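Local atomic coordinates of CT253 (Chlamydia trachomatis serovar L2, PDB entry 6UXC), a protein that is of unknown function but, as a predicted lipoprotein made with a signal sequence, is probably carried across the inner membrane and lipid-linked to a membrane. Residues F45-S50 with G155-N160; S50-S55 with E176-V181; R119-D124 with V130-Q135; A140-A145 with H170-R175. All blocks are in the same frame, centred on the assembly; numbering follows the deposited sequence.

Interaction 1: residues F45-S50 with G155-N160; sequences FSEEIS and GWRSKN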
# COMPACT_ATOMS: atom_id res chain seq x y z
N PHE A 45 -2.57 1.61 -6.41
CA PHE A 45 -1.74 1.52 -5.21
C PHE A 45 -1.14 0.13 -5.06
O PHE A 45 0.02 -0.02 -4.66
CB PHE A 45 -2.55 1.88 -3.96
CG PHE A 45 -2.66 3.39 -3.70
CD1 PHE A 45 -3.04 4.26 -4.71
CD2 PHE A 45 -2.38 3.89 -2.45
CE1 PHE A 45 -3.15 5.65 -4.45
CE2 PHE A 45 -2.47 5.26 -2.18
CZ PHE A 45 -2.88 6.13 -3.19
N SER A 46 -1.92 -0.92 -5.32
CA SER A 46 -1.38 -2.27 -5.21
C SER A 46 -0.19 -2.47 -6.14
O SER A 46 0.84 -3.02 -5.74
CB SER A 46 -2.45 -3.30 -5.52
OG SER A 46 -3.47 -3.31 -4.54
N GLU A 47 -0.34 -2.06 -7.39
CA GLU A 47 0.72 -2.28 -8.35
C GLU A 47 1.95 -1.45 -8.02
O GLU A 47 3.08 -1.95 -8.08
CB GLU A 47 0.25 -1.95 -9.76
CG GLU A 47 1.39 -2.17 -10.75
CD GLU A 47 0.95 -2.08 -12.19
OE1 GLU A 47 1.71 -1.52 -13.00
OE2 GLU A 47 -0.16 -2.55 -12.50
N GLU A 48 1.75 -0.18 -7.67
CA GLU A 48 2.89 0.70 -7.46
C GLU A 48 3.66 0.32 -6.20
O GLU A 48 4.90 0.39 -6.18
CB GLU A 48 2.42 2.16 -7.39
CG GLU A 48 1.91 2.71 -8.74
CD GLU A 48 3.01 2.85 -9.78
OE1 GLU A 48 4.20 3.01 -9.40
OE2 GLU A 48 2.71 2.82 -10.99
N ILE A 49 2.96 -0.10 -5.15
CA ILE A 49 3.67 -0.57 -3.96
C ILE A 49 4.33 -1.90 -4.26
O ILE A 49 5.49 -2.13 -3.89
CB ILE A 49 2.73 -0.65 -2.75
CG1 ILE A 49 2.24 0.75 -2.40
CG2 ILE A 49 3.45 -1.30 -1.58
CD1 ILE A 49 0.97 0.74 -1.53
N SER A 50 3.63 -2.79 -4.96
CA SER A 50 4.22 -4.08 -5.29
C SER A 50 5.47 -3.90 -6.13
O SER A 50 6.50 -4.55 -5.87
CB SER A 50 3.19 -4.97 -6.00
OG SER A 50 3.80 -6.21 -6.45
N GLY A 155 -3.70 10.37 -16.91
CA GLY A 155 -4.02 9.47 -15.83
C GLY A 155 -2.93 8.42 -15.62
O GLY A 155 -1.96 8.35 -16.36
N TRP A 156 -3.12 7.63 -14.57
CA TRP A 156 -2.13 6.61 -14.20
C TRP A 156 -1.74 5.78 -15.41
O TRP A 156 -2.60 5.33 -16.17
CB TRP A 156 -2.69 5.72 -13.09
CG TRP A 156 -1.75 4.64 -12.68
CD1 TRP A 156 -0.44 4.78 -12.29
CD2 TRP A 156 -2.04 3.24 -12.60
NE1 TRP A 156 0.09 3.55 -11.99
CE2 TRP A 156 -0.87 2.59 -12.16
CE3 TRP A 156 -3.19 2.48 -12.84
CZ2 TRP A 156 -0.81 1.21 -11.97
CZ3 TRP A 156 -3.12 1.11 -12.66
CH2 TRP A 156 -1.95 0.50 -12.23
N ARG A 157 -0.42 5.58 -15.56
CA ARG A 157 0.23 4.85 -16.64
C ARG A 157 0.64 5.78 -17.77
O ARG A 157 1.71 5.60 -18.36
CB ARG A 157 -0.65 3.73 -17.18
CG ARG A 157 -1.00 2.66 -16.14
CD ARG A 157 -1.02 1.32 -16.81
NE ARG A 157 -1.58 0.25 -16.00
CZ ARG A 157 -0.86 -0.59 -15.26
NH1 ARG A 157 0.47 -0.48 -15.21
NH2 ARG A 157 -1.47 -1.54 -14.57
N SER A 158 -0.19 6.77 -18.09
CA SER A 158 0.18 7.73 -19.13
C SER A 158 1.53 8.35 -18.79
O SER A 158 1.95 8.32 -17.63
CB SER A 158 -0.90 8.80 -19.28
OG SER A 158 -0.63 9.89 -18.43
N LYS A 159 2.22 8.88 -19.80
CA LYS A 159 3.58 9.38 -19.60
C LYS A 159 3.63 10.40 -18.47
O LYS A 159 4.50 10.33 -17.59
CB LYS A 159 4.11 9.98 -20.90
N ASN A 160 2.70 11.35 -18.48
CA ASN A 160 2.83 12.56 -17.68
C ASN A 160 2.05 12.50 -16.38
O ASN A 160 1.91 13.53 -15.71
CB ASN A 160 2.36 13.76 -18.50
CG ASN A 160 3.10 13.89 -19.79
OD1 ASN A 160 2.50 13.88 -20.87
ND2 ASN A 160 4.42 14.00 -19.71
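A polar surface contact joins Glu47 and Glu48, on the exposed side of helix 41-55, to Trp156 and Arg157 at the head of a turn in the loop between strand 131-143 and helix 165-184. Arg157 meets the Glu47 carboxylate end-on in a two-point salt bridge: NH1 lies 2.7 Å from Glu47 OE1, and NH2 lies 2.6 Å from Glu47 OE2. Both oxygens are approached on their syn sides, although the carboxylate and guanidinium planes are twisted 43° apart. Glu47 can reach this far because its CG is anti to the backbone N (chi1 179°) and its chain stays extended. Glu48 is bent instead, and its OE2 accepts a nearly straight bond of 2.9 Å from Trp156 NE1, on the anti side of the carboxylate and in the plane of the indole. The loop presents its two donors through a type II beta turn from Gly155 to Ser158. Arg157 takes the third position with a positive phi, and Gly155 O accepts from both Ser158 N and Ser158 OG. Arg157 then folds back over its neighbour, with its CG 3.7 Å above the centre of the Trp156 ring. Tryptophan suits this place because it offers a broad face to the aliphatic part of the arginine and an N-H at its edge to the helix. Each glutamate has a second partner one turn along the same helix: Glu47 OE1 pairs with Arg51 NE, and Glu48 OE1 with Arg52 NH1. The indole ring also meets that of Trp39.

Interaction 2: residues S50-S55 with E176-V181; sequences SRRLHS and EIVARV. With NA (sodium ion), chain C.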
# COMPACT_ATOMS: atom_id res chain seq x y z
N SER A 50 3.63 -2.79 -4.96
CA SER A 50 4.22 -4.08 -5.29
C SER A 50 5.47 -3.90 -6.13
O SER A 50 6.50 -4.55 -5.87
CB SER A 50 3.19 -4.97 -6.00
OG SER A 50 3.80 -6.21 -6.45
N ARG A 51 5.43 -3.02 -7.14
CA ARG A 51 6.62 -2.82 -7.95
C ARG A 51 7.81 -2.36 -7.10
O ARG A 51 8.96 -2.73 -7.35
CB ARG A 51 6.35 -1.80 -9.07
CG ARG A 51 5.57 -2.36 -10.23
CD ARG A 51 5.27 -1.27 -11.26
NE ARG A 51 4.48 -1.77 -12.37
CZ ARG A 51 4.99 -2.33 -13.46
NH1 ARG A 51 6.29 -2.49 -13.60
NH2 ARG A 51 4.19 -2.74 -14.43
N ARG A 52 7.55 -1.51 -6.12
CA ARG A 52 8.63 -0.99 -5.29
C ARG A 52 9.14 -2.00 -4.28
O ARG A 52 10.33 -1.96 -3.92
CB ARG A 52 8.15 0.29 -4.59
CG ARG A 52 8.08 1.49 -5.55
CD ARG A 52 7.44 2.70 -4.88
NE ARG A 52 7.50 3.88 -5.73
CZ ARG A 52 6.68 4.12 -6.75
NH1 ARG A 52 5.71 3.24 -7.06
NH2 ARG A 52 6.82 5.22 -7.47
N LEU A 53 8.27 -2.87 -3.76
CA LEU A 53 8.76 -3.93 -2.89
C LEU A 53 9.58 -4.92 -3.70
O LEU A 53 10.60 -5.43 -3.22
CB LEU A 53 7.59 -4.62 -2.20
CG LEU A 53 6.74 -3.78 -1.26
CD1 LEU A 53 5.53 -4.60 -0.80
CD2 LEU A 53 7.55 -3.36 -0.07
N HIS A 54 9.15 -5.16 -4.94
CA HIS A 54 9.92 -6.01 -5.87
C HIS A 54 11.29 -5.39 -6.15
O HIS A 54 12.32 -6.05 -6.01
CB HIS A 54 9.10 -6.20 -7.16
CG HIS A 54 9.79 -7.01 -8.20
ND1 HIS A 54 9.54 -6.85 -9.54
CD2 HIS A 54 10.73 -7.97 -8.10
CE1 HIS A 54 10.29 -7.68 -10.23
NE2 HIS A 54 11.03 -8.37 -9.38
N SER A 55 11.31 -4.10 -6.50
CA SER A 55 12.59 -3.45 -6.80
C SER A 55 13.50 -3.36 -5.58
O SER A 55 14.72 -3.33 -5.73
CB SER A 55 12.33 -2.05 -7.36
OG SER A 55 11.59 -2.13 -8.57
N GLU A 176 7.40 6.73 0.59
CA GLU A 176 7.43 6.70 2.05
C GLU A 176 6.92 5.37 2.59
O GLU A 176 7.45 4.85 3.58
CB GLU A 176 6.61 7.84 2.66
CG GLU A 176 6.77 7.90 4.20
CD GLU A 176 6.13 9.13 4.87
OE1 GLU A 176 6.77 9.70 5.78
OE2 GLU A 176 5.00 9.50 4.53
N ILE A 177 5.88 4.83 1.97
CA ILE A 177 5.32 3.57 2.43
C ILE A 177 6.40 2.49 2.39
O ILE A 177 6.62 1.76 3.36
CB ILE A 177 4.10 3.17 1.58
CG1 ILE A 177 2.89 4.06 1.90
CG2 ILE A 177 3.78 1.72 1.80
CD1 ILE A 177 1.79 3.95 0.85
N VAL A 178 7.10 2.39 1.27
CA VAL A 178 8.08 1.32 1.14
C VAL A 178 9.29 1.57 2.02
O VAL A 178 9.84 0.63 2.59
CB VAL A 178 8.46 1.12 -0.34
CG1 VAL A 178 9.62 0.16 -0.46
CG2 VAL A 178 7.27 0.56 -1.11
N ALA A 179 9.69 2.83 2.21
CA ALA A 179 10.82 3.11 3.09
C ALA A 179 10.51 2.67 4.52
O ALA A 179 11.39 2.12 5.20
CB ALA A 179 11.17 4.60 3.07
N ARG A 180 9.27 2.92 4.98
CA ARG A 180 8.87 2.51 6.32
C ARG A 180 8.80 0.99 6.44
O ARG A 180 9.26 0.42 7.44
CB ARG A 180 7.52 3.12 6.66
CG ARG A 180 7.57 4.62 6.81
CD ARG A 180 8.41 5.04 8.02
NE ARG A 180 7.76 6.14 8.70
CZ ARG A 180 7.87 7.42 8.35
NH1 ARG A 180 8.63 7.76 7.32
NH2 ARG A 180 7.23 8.35 9.04
N VAL A 181 8.23 0.32 5.44
CA VAL A 181 8.16 -1.13 5.48
C VAL A 181 9.57 -1.71 5.55
O VAL A 181 9.85 -2.62 6.33
CB VAL A 181 7.40 -1.67 4.26
CG1 VAL A 181 7.51 -3.22 4.21
CG2 VAL A 181 5.93 -1.25 4.36
NA NA C . 12.54 -6.90 -3.69
O HOH W 1 11.45 -9.08 -4.61
O HOH W 2 14.22 -8.50 -4.72
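Planar groups stand at the margins of this contact, whose middle is formed by Arg52 and Leu53 against Val178 and Val181. The Arg52 guanidinium runs past the Phe174 ring to a salt bridge with Glu48, while the His54 imidazole has water 1 at its edge, in plane. Between them the touching is aliphatic. Val178 CG2 lies 3.6 Å from Arg52 CB. With chi1 at 171°, Val178 CG1 is anti to the backbone N and CG2 beside it, and both methyls come within 4.1 Å of Leu53 CD2. Leu53 CD2 also reaches Val181 CG1, at 4.3 Å. Branched residues suit a buried seam where two helices come close; Arg52 gives its CB to the packing, and its extended chain carries the charge away to Glu48. Beyond the seam, Leu53 turns its carbonyl to a sodium ion, which Leu53 O and His54 O each bind at 2.5 Å. Waters 1 and 2, Ser56 O and Leu59 O bring the ligands to six neutral oxygens, a set well matched to sodium. Carbonyls at the C-terminal end of a helix are probably polarised in a way that favours a cation. The axes of the two segments pass 9.9 Å apart at 43°. Leu53 also rests on Met23 of strand 19-28, and Val181 on Leu59 and Val120, so the pair of helices lies against one face of the mixed sheet.

Interaction 3: residues R119-D124 with V130-Q135; sequences RVRVFD and VSMIYQ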
# COMPACT_ATOMS: atom_id res chain seq x y z
N ARG A 119 -3.10 3.79 5.96
CA ARG A 119 -2.67 3.05 7.14
C ARG A 119 -1.84 1.85 6.70
O ARG A 119 -2.32 0.96 5.99
CB ARG A 119 -3.81 2.59 8.04
CG ARG A 119 -3.27 1.90 9.29
CD ARG A 119 -4.36 1.40 10.21
NE ARG A 119 -5.19 2.47 10.70
CZ ARG A 119 -6.47 2.64 10.39
NH1 ARG A 119 -7.12 1.80 9.60
NH2 ARG A 119 -7.11 3.67 10.91
N VAL A 120 -0.57 1.86 7.08
CA VAL A 120 0.36 0.78 6.78
C VAL A 120 0.49 -0.09 8.02
O VAL A 120 0.75 0.42 9.11
CB VAL A 120 1.73 1.31 6.35
CG1 VAL A 120 2.66 0.16 6.01
CG2 VAL A 120 1.60 2.26 5.14
N ARG A 121 0.32 -1.40 7.84
CA ARG A 121 0.60 -2.40 8.85
C ARG A 121 1.60 -3.41 8.31
O ARG A 121 1.56 -3.77 7.13
CB ARG A 121 -0.67 -3.13 9.25
CG ARG A 121 -1.58 -2.31 10.10
CD ARG A 121 -2.89 -3.00 10.26
NE ARG A 121 -3.67 -2.39 11.33
CZ ARG A 121 -4.80 -2.90 11.79
NH1 ARG A 121 -5.31 -3.99 11.22
NH2 ARG A 121 -5.41 -2.32 12.81
N VAL A 122 2.48 -3.89 9.18
CA VAL A 122 3.31 -5.05 8.88
C VAL A 122 3.09 -6.06 9.98
O VAL A 122 3.16 -5.72 11.17
CB VAL A 122 4.80 -4.69 8.76
CG1 VAL A 122 5.59 -5.94 8.43
CG2 VAL A 122 5.00 -3.64 7.71
N PHE A 123 2.87 -7.31 9.59
CA PHE A 123 2.70 -8.41 10.53
C PHE A 123 3.86 -9.37 10.37
O PHE A 123 4.29 -9.64 9.24
CB PHE A 123 1.42 -9.18 10.26
CG PHE A 123 0.14 -8.40 10.53
CD1 PHE A 123 -0.31 -7.44 9.65
CD2 PHE A 123 -0.58 -8.65 11.70
CE1 PHE A 123 -1.48 -6.74 9.92
CE2 PHE A 123 -1.73 -7.97 11.96
CZ PHE A 123 -2.19 -7.01 11.07
N ASP A 124 4.32 -9.93 11.48
CA ASP A 124 5.33 -10.98 11.50
C ASP A 124 4.59 -12.30 11.59
O ASP A 124 3.85 -12.52 12.55
CB ASP A 124 6.24 -10.80 12.72
CG ASP A 124 7.43 -11.72 12.72
OD1 ASP A 124 7.48 -12.73 11.98
OD2 ASP A 124 8.34 -11.42 13.54
N VAL A 130 1.33 -14.86 14.83
CA VAL A 130 0.94 -13.70 14.03
C VAL A 130 0.99 -12.50 14.96
O VAL A 130 0.27 -12.45 15.97
CB VAL A 130 -0.46 -13.84 13.40
CG1 VAL A 130 -0.80 -12.64 12.55
CG2 VAL A 130 -0.60 -15.10 12.58
N SER A 131 1.81 -11.52 14.62
CA SER A 131 1.99 -10.33 15.45
C SER A 131 2.09 -9.11 14.56
O SER A 131 2.78 -9.14 13.54
CB SER A 131 3.25 -10.43 16.30
OG SER A 131 3.40 -11.74 16.79
N MET A 132 1.42 -8.04 14.95
CA MET A 132 1.55 -6.77 14.25
C MET A 132 2.76 -6.01 14.80
O MET A 132 2.75 -5.61 15.98
CB MET A 132 0.28 -5.93 14.41
CG MET A 132 0.25 -4.77 13.46
SD MET A 132 -1.22 -3.70 13.50
CE MET A 132 -2.59 -4.82 13.31
N ILE A 133 3.76 -5.77 13.96
CA ILE A 133 5.02 -5.15 14.40
C ILE A 133 5.14 -3.68 13.99
O ILE A 133 6.07 -3.00 14.46
CB ILE A 133 6.25 -5.91 13.88
CG1 ILE A 133 6.30 -5.91 12.35
CG2 ILE A 133 6.24 -7.33 14.43
CD1 ILE A 133 7.63 -6.35 11.78
N TYR A 134 4.25 -3.18 13.15
CA TYR A 134 4.28 -1.81 12.70
C TYR A 134 2.87 -1.39 12.30
O TYR A 134 2.17 -2.16 11.61
CB TYR A 134 5.24 -1.65 11.51
CG TYR A 134 5.21 -0.30 10.87
CD1 TYR A 134 5.52 0.84 11.61
CD2 TYR A 134 4.92 -0.14 9.52
CE1 TYR A 134 5.49 2.09 11.03
CE2 TYR A 134 4.90 1.11 8.93
CZ TYR A 134 5.19 2.22 9.69
OH TYR A 134 5.18 3.48 9.12
N GLN A 135 2.48 -0.20 12.74
CA GLN A 135 1.23 0.41 12.29
C GLN A 135 1.42 1.91 12.29
O GLN A 135 1.80 2.48 13.32
CB GLN A 135 0.05 0.05 13.19
CG GLN A 135 -1.26 0.71 12.77
CD GLN A 135 -2.41 0.28 13.63
OE1 GLN A 135 -3.30 -0.42 13.18
NE2 GLN A 135 -2.41 0.72 14.88
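Val122 faces both Ile133 and Tyr134, a classic beta bulge in the antiparallel hairpin of strands 113-124 and 131-143. Val122 O accepts from Ile133 N at 2.9 Å and, weakly, from Tyr134 N at 3.4 Å, while Val122 N donates to Tyr134 O. Beyond the bulge, Asp124 and Ser131 form a regular hydrogen-bonded pair, with Asp124 N 2.7 Å from Ser131 O. On the side of Val122, its CG2 meets the edge of the Tyr134 ring at CD2. Phe123 and Met132 pair on the other side, where Met132 CG sits over the aromatic face, 4.2 Å from the ring centroid, a CH-pi contact that a flexible thioether chain makes easily. Arg121 and Gln135 run alongside each other and point the same way. Gln135 OE1 takes Arg121 NE at 2.7 Å and Arg121 NH2 at 2.9 Å, both in the guanidinium plane; the amide is neutral, so this is a hydrogen-bonded grip. Farther out, Phe74 meets Phe123 edge-to-face and Tyr184 stacks on Tyr134, whose OH bonds to Glu136. The rotation of the Arg121 guanidinium is fixed from beyond the hairpin as well: NH1 donates to Phe74 O and Ser76 O, and NH2 to Pro77 O.

Interaction 4: residues A140-A145 with H170-R175; sequences ASQSLA and HQRLFR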
# COMPACT_ATOMS: atom_id res chain seq x y z
N ALA A 140 0.21 12.26 2.23
CA ALA A 140 0.87 13.14 1.28
C ALA A 140 -0.16 14.13 0.76
O ALA A 140 -1.35 13.85 0.75
CB ALA A 140 1.50 12.35 0.14
N SER A 141 0.31 15.32 0.35
CA SER A 141 -0.58 16.33 -0.17
C SER A 141 0.14 17.14 -1.23
O SER A 141 1.36 17.34 -1.16
CB SER A 141 -1.08 17.27 0.93
OG SER A 141 -1.89 18.26 0.35
N GLN A 142 -0.64 17.62 -2.20
CA GLN A 142 -0.08 18.35 -3.33
C GLN A 142 -1.06 19.42 -3.81
O GLN A 142 -2.26 19.18 -3.95
CB GLN A 142 0.25 17.39 -4.48
CG GLN A 142 1.08 18.00 -5.61
CD GLN A 142 2.43 18.45 -5.15
OE1 GLN A 142 3.00 17.85 -4.25
NE2 GLN A 142 2.96 19.51 -5.75
N SER A 143 -0.52 20.61 -4.09
CA SER A 143 -1.35 21.71 -4.57
C SER A 143 -1.94 21.37 -5.93
O SER A 143 -1.24 20.88 -6.81
CB SER A 143 -0.51 22.99 -4.65
OG SER A 143 -1.21 24.02 -5.32
N LEU A 144 -3.24 21.62 -6.08
CA LEU A 144 -3.92 21.33 -7.35
C LEU A 144 -3.44 22.24 -8.47
O LEU A 144 -3.67 21.93 -9.64
CB LEU A 144 -5.43 21.46 -7.19
CG LEU A 144 -6.12 20.36 -6.39
CD1 LEU A 144 -7.58 20.73 -6.19
CD2 LEU A 144 -6.01 19.01 -7.06
N ALA A 145 -2.78 23.35 -8.15
CA ALA A 145 -2.24 24.22 -9.18
C ALA A 145 -0.91 23.74 -9.73
O ALA A 145 -0.45 24.30 -10.74
CB ALA A 145 -2.07 25.64 -8.62
N HIS A 170 1.08 10.91 -5.14
CA HIS A 170 1.18 9.45 -5.04
C HIS A 170 2.63 8.98 -4.98
O HIS A 170 2.96 8.09 -4.18
CB HIS A 170 0.49 8.80 -6.23
CG HIS A 170 -1.00 8.82 -6.13
ND1 HIS A 170 -1.80 8.19 -7.06
CD2 HIS A 170 -1.84 9.40 -5.24
CE1 HIS A 170 -3.07 8.37 -6.74
NE2 HIS A 170 -3.12 9.11 -5.64
N GLN A 171 3.48 9.53 -5.84
CA GLN A 171 4.87 9.10 -5.90
C GLN A 171 5.54 9.27 -4.54
O GLN A 171 6.22 8.35 -4.05
CB GLN A 171 5.59 9.90 -6.98
CG GLN A 171 6.95 9.41 -7.34
CD GLN A 171 7.59 10.27 -8.40
OE1 GLN A 171 7.60 11.49 -8.29
NE2 GLN A 171 8.11 9.64 -9.44
N ARG A 172 5.33 10.41 -3.89
CA ARG A 172 5.98 10.63 -2.60
C ARG A 172 5.43 9.66 -1.56
O ARG A 172 6.18 9.12 -0.74
CB ARG A 172 5.81 12.08 -2.14
CG ARG A 172 6.68 13.08 -2.89
CD ARG A 172 6.87 14.38 -2.08
NE ARG A 172 5.58 14.87 -1.63
CZ ARG A 172 4.76 15.61 -2.37
NH1 ARG A 172 5.14 16.00 -3.59
NH2 ARG A 172 3.59 16.00 -1.88
N LEU A 173 4.12 9.44 -1.59
CA LEU A 173 3.49 8.53 -0.65
C LEU A 173 3.97 7.10 -0.84
O LEU A 173 4.26 6.40 0.14
CB LEU A 173 1.97 8.63 -0.80
CG LEU A 173 1.10 7.86 0.17
CD1 LEU A 173 1.40 8.19 1.62
CD2 LEU A 173 -0.36 8.14 -0.16
N PHE A 174 4.05 6.62 -2.10
CA PHE A 174 4.52 5.26 -2.33
C PHE A 174 5.95 5.11 -1.84
O PHE A 174 6.31 4.09 -1.23
CB PHE A 174 4.46 4.88 -3.81
CG PHE A 174 3.10 4.94 -4.41
CD1 PHE A 174 1.98 4.61 -3.70
CD2 PHE A 174 2.96 5.30 -5.74
CE1 PHE A 174 0.72 4.66 -4.28
CE2 PHE A 174 1.70 5.34 -6.33
CZ PHE A 174 0.60 5.03 -5.60
N ARG A 175 6.79 6.12 -2.10
CA ARG A 175 8.17 6.07 -1.64
C ARG A 175 8.24 5.96 -0.12
O ARG A 175 9.01 5.15 0.41
CB ARG A 175 8.92 7.30 -2.10
CG ARG A 175 9.23 7.35 -3.57
CD ARG A 175 9.87 8.69 -3.85
NE ARG A 175 10.13 8.92 -5.26
CZ ARG A 175 9.99 10.10 -5.86
NH1 ARG A 175 9.55 11.16 -5.18
NH2 ARG A 175 10.27 10.22 -7.15
O HOH W 3 3.08 15.67 1.00
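Arg172 of helix 165-184 reaches across to the end of strand 131-143 and gives two N-H groups to one acceptor, the side-chain oxygen of Gln142. Gln142 OE1 lies 2.9 Å from Arg172 NH1 and 3.1 Å from Arg172 NH2, in the plane of the guanidinium. The amide and guanidinium planes are 55° apart; NH2 approaches nearly in line with the C=O bond, and NH1 is tilted 33° from the carbonyl plane. A bend at chi3 (-50°) in the arginine chain swings the guanidinium round to the strand. The other end of the amide is also used, since Gln142 NE2 donates to Ser146 OG. Glutamine therefore suits its place by accepting from the helix and donating to the following loop. Strand 131-143 is the outermost on its side of the sheet. Ala140 and Gln142 turn their backbones inward to Ala116 and Ile114 of strand 113-124, while Ser141 N points outward and is satisfied by water 3, at 2.9 Å. Arg172 NH2 donates to the same water at 2.9 Å, so water 3 links strand to helix. Beside this polar patch, Ala140 CB touches Leu173 CB at 3.9 Å; a side chain as small as alanine lets the strand come close under the helix, and Leu173 continues onto Ala116 and Val118. On the helix's other side both His170 nitrogens are engaged, ND1 with Glu44 and NE2 with Gln103. The Gln142 amide is neutral, so the hold on Arg172 rests on hydrogen bonds and water rather than on a salt bridge between these two segments.

In the fold
Helix 165-184 ties the contacts together, carrying a segment of interaction 4 and, directly after it, one of interaction 2. Helix 41-55 likewise serves interactions 1 and 2, which share Ser50 and have centres about 13 Å apart. Phe174 and His170 of interaction 4 pack on Phe45 and Glu48 of interaction 1, and Ile177 of interaction 2 packs on Val120 of interaction 3. Interactions 3 and 4 both use strand 131-143, their centres about 24 Å apart and on opposite sides of the chain's centre. Along the chain, interaction 3 closes before interaction 4 opens, and interaction 2 encloses both, so the late helix joins early helix and hairpin into one body.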